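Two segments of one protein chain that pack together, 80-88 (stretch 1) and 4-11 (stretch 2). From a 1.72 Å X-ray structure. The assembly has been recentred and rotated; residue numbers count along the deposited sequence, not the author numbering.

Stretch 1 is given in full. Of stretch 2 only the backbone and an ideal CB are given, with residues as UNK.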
# COMPACT_ATOMS: atom_id res chain seq x y z
N ARG A 80 -10.31 0.37 20.45
CA ARG A 80 -9.44 0.30 21.60
C ARG A 80 -10.11 -0.50 22.71
O ARG A 80 -11.31 -0.34 22.94
CB ARG A 80 -9.07 1.70 22.12
CG ARG A 80 -8.36 2.56 21.07
CD ARG A 80 -8.13 4.00 21.56
NE ARG A 80 -7.27 4.72 20.62
CZ ARG A 80 -7.71 5.26 19.48
NH1 ARG A 80 -9.00 5.18 19.16
NH2 ARG A 80 -6.86 5.88 18.67
N PRO A 81 -9.37 -1.36 23.39
CA PRO A 81 -9.99 -2.25 24.37
C PRO A 81 -10.40 -1.49 25.62
O PRO A 81 -9.73 -0.56 26.06
CB PRO A 81 -8.87 -3.25 24.69
CG PRO A 81 -7.60 -2.47 24.43
CD PRO A 81 -7.91 -1.58 23.26
N LEU A 82 -11.54 -1.90 26.18
CA LEU A 82 -11.98 -1.44 27.50
C LEU A 82 -11.90 -2.55 28.54
O LEU A 82 -12.24 -2.33 29.71
CB LEU A 82 -13.40 -0.89 27.41
CG LEU A 82 -13.63 0.18 26.35
CD1 LEU A 82 -15.12 0.36 26.07
CD2 LEU A 82 -12.99 1.49 26.77
N ALA A 83 -11.45 -3.73 28.13
CA ALA A 83 -11.25 -4.89 28.99
C ALA A 83 -10.40 -5.88 28.20
O ALA A 83 -10.12 -5.67 27.02
CB ALA A 83 -12.58 -5.53 29.40
N ASP A 84 -9.97 -6.95 28.86
CA ASP A 84 -9.31 -8.02 28.13
C ASP A 84 -10.26 -8.52 27.05
O ASP A 84 -11.44 -8.75 27.31
CB ASP A 84 -8.91 -9.16 29.06
CG ASP A 84 -7.94 -8.72 30.12
OD1 ASP A 84 -7.40 -7.60 30.00
OD2 ASP A 84 -7.71 -9.50 31.07
N THR A 85 -9.74 -8.65 25.83
CA THR A 85 -10.60 -8.82 24.66
C THR A 85 -10.02 -9.88 23.74
O THR A 85 -8.83 -9.84 23.41
CB THR A 85 -10.76 -7.48 23.92
OG1 THR A 85 -11.52 -6.58 24.74
CG2 THR A 85 -11.46 -7.66 22.58
N GLU A 86 -10.87 -10.82 23.34
CA GLU A 86 -10.51 -11.88 22.42
C GLU A 86 -11.23 -11.63 21.10
O GLU A 86 -12.43 -11.38 21.09
CB GLU A 86 -10.93 -13.25 22.98
CG GLU A 86 -10.67 -14.40 22.03
CD GLU A 86 -11.17 -15.74 22.55
OE1 GLU A 86 -10.93 -16.76 21.87
OE2 GLU A 86 -11.81 -15.78 23.63
N VAL A 87 -10.49 -11.69 19.98
CA VAL A 87 -11.08 -11.34 18.70
C VAL A 87 -10.84 -12.45 17.68
O VAL A 87 -9.97 -13.30 17.83
CB VAL A 87 -10.55 -10.00 18.16
CG1 VAL A 87 -10.80 -8.88 19.17
CG2 VAL A 87 -9.08 -10.11 17.81
N ARG A 88 -11.66 -12.43 16.63
CA ARG A 88 -11.50 -13.33 15.50
C ARG A 88 -11.32 -12.50 14.26
O ARG A 88 -12.15 -11.63 13.96
CB ARG A 88 -12.69 -14.27 15.33
CG ARG A 88 -12.52 -15.18 14.10
CD ARG A 88 -13.71 -16.08 13.89
NE ARG A 88 -14.96 -15.36 13.65
CZ ARG A 88 -15.27 -14.73 12.52
NH1 ARG A 88 -14.44 -14.74 11.49
NH2 ARG A 88 -16.44 -14.11 12.42
N UNK A 4 -2.67 -1.84 31.12
CA UNK A 4 -2.89 -2.43 29.80
C UNK A 4 -3.88 -3.60 29.86
O UNK A 4 -4.10 -4.19 30.91
CB UNK A 4 -1.56 -2.90 29.21
N UNK A 5 -4.48 -3.92 28.71
CA UNK A 5 -5.39 -5.05 28.59
C UNK A 5 -4.78 -6.12 27.70
O UNK A 5 -4.04 -5.83 26.76
CB UNK A 5 -6.74 -4.60 28.04
N UNK A 6 -5.10 -7.37 28.01
CA UNK A 6 -4.67 -8.49 27.20
C UNK A 6 -5.63 -8.65 26.03
O UNK A 6 -6.84 -8.77 26.22
CB UNK A 6 -4.60 -9.77 28.03
N UNK A 7 -5.09 -8.65 24.81
CA UNK A 7 -5.89 -8.85 23.61
C UNK A 7 -5.30 -10.00 22.81
O UNK A 7 -4.07 -10.12 22.68
CB UNK A 7 -5.95 -7.57 22.77
N UNK A 8 -6.16 -10.85 22.28
CA UNK A 8 -5.68 -12.08 21.66
C UNK A 8 -6.40 -12.30 20.33
O UNK A 8 -7.58 -11.98 20.18
CB UNK A 8 -5.89 -13.28 22.59
N UNK A 9 -5.67 -12.90 19.40
CA UNK A 9 -6.23 -13.37 18.13
C UNK A 9 -5.45 -14.62 17.72
O UNK A 9 -4.23 -14.66 17.84
CB UNK A 9 -6.16 -12.29 17.05
N UNK A 10 -6.17 -15.64 17.25
CA UNK A 10 -5.51 -16.84 16.75
C UNK A 10 -4.60 -17.53 17.74
O UNK A 10 -3.57 -18.10 17.34
CB UNK A 10 -4.70 -16.49 15.50
N UNK A 11 -4.93 -17.49 19.03
CA UNK A 11 -4.10 -18.09 20.04
C UNK A 11 -2.91 -17.27 20.48
O UNK A 11 -2.15 -17.72 21.35
CB UNK A 11 -3.60 -19.45 19.53

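Position 4 precedes the paired stretch. Its CA-to-CB bond points away from stretch 1, and nothing there lies within 5.5 Å of the ideal CB, so almost any side chain would be tolerated. The residue is Thr4, which makes no contact.

At position 5 the CA-to-CB bond points toward stretch 1. The ideal CB lies 3.6 Å from Asp84 OD1, 3.7 Å from Ala83 O and 4.2 Å from Pro81 CB, so Pro81, at the end of its strand, and the loop of residues 82-84 offer a proline ring and backbone to lie against. A large apolar or aromatic side chain would suit, though leucine or methionine could also use the space. The residue is Phe5, with chi1 in the m well. Ala83 CA sits over one ring face, 3.5 Å from Phe5 CD1, while Asp84 OD1 approaches the edge, 3.6 Å from the same CD1. Pro81 CG adds apolar contact at 4.1 Å from Phe5 CD2, and Leu82 O comes within 3.4 Å of Phe5 CZ.

Position 6 points sideways, its ideal CB 4.1 Å from Asp84 OD1. Small, polar or basic residues are all plausible. The residue is Ala6, whose backbone does the work: Ala6 N donates to Asp84 OD1 at 3.1 Å, and Ala6 O accepts from Thr85 N at 2.9 Å, starting the parallel ladder.

Position 7 pairs with Thr85, the CA atoms of the two residues being 4.8 Å apart, and shares its sheet face. Extended angles (-125/138) and the nearby Pro81 ring favour a beta-branched or other apolar residue. It is Val7; its CG1 reaches Pro81 CB at 4.1 Å and Thr85 CB at 4.3 Å.

Position 8 is paired with Glu86 and projects to the other face, where the extended Glu86 chain leaves room beside its aliphatic part. Small or polar side chains would fit, as would longer ones directed outward. The residue is Ser8, its OG 3.6 Å from Glu86 CG, a contact without a hydrogen bond. The main chain supplies two: Ser8 N to Thr85 O at 3.1 Å and Val87 N to Ser8 O at 2.9 Å.

Position 9 returns to the Thr85 and Val87 face. Its ideal CB is 3.7 Å from Val87 CG2, calling for an apolar group, valine or isoleucine among others. Val9 fills it, with Val9 CB 3.7 Å from Val87 CG2.

Positions 10 and 11 offer no contact to an ideal CB. Positive phi at 10 (57°) favours glycine; at 11 (81/1) a CB would jam against the preceding carbonyl oxygen. Both are glycine, Gly10 and Gly11.

Stretch 2, residues 4-11: TFAVSVGG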
# COMPACT_ATOMS: atom_id res chain seq x y z
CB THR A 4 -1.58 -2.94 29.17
OG1 THR A 4 -1.22 -4.19 29.77
CG2 THR A 4 -0.46 -1.94 29.40
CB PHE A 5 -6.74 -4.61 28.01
CG PHE A 5 -7.50 -3.66 28.89
CD1 PHE A 5 -8.06 -4.10 30.08
CD2 PHE A 5 -7.67 -2.34 28.52
CE1 PHE A 5 -8.77 -3.22 30.88
CE2 PHE A 5 -8.38 -1.47 29.31
CZ PHE A 5 -8.93 -1.91 30.50
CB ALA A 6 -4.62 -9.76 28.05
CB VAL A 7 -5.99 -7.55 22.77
CG1 VAL A 7 -6.61 -6.44 23.63
CG2 VAL A 7 -4.63 -7.12 22.26
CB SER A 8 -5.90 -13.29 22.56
OG SER A 8 -7.28 -13.52 22.77
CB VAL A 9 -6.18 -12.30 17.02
CG1 VAL A 9 -4.74 -11.92 16.65
CG2 VAL A 9 -6.91 -12.81 15.78
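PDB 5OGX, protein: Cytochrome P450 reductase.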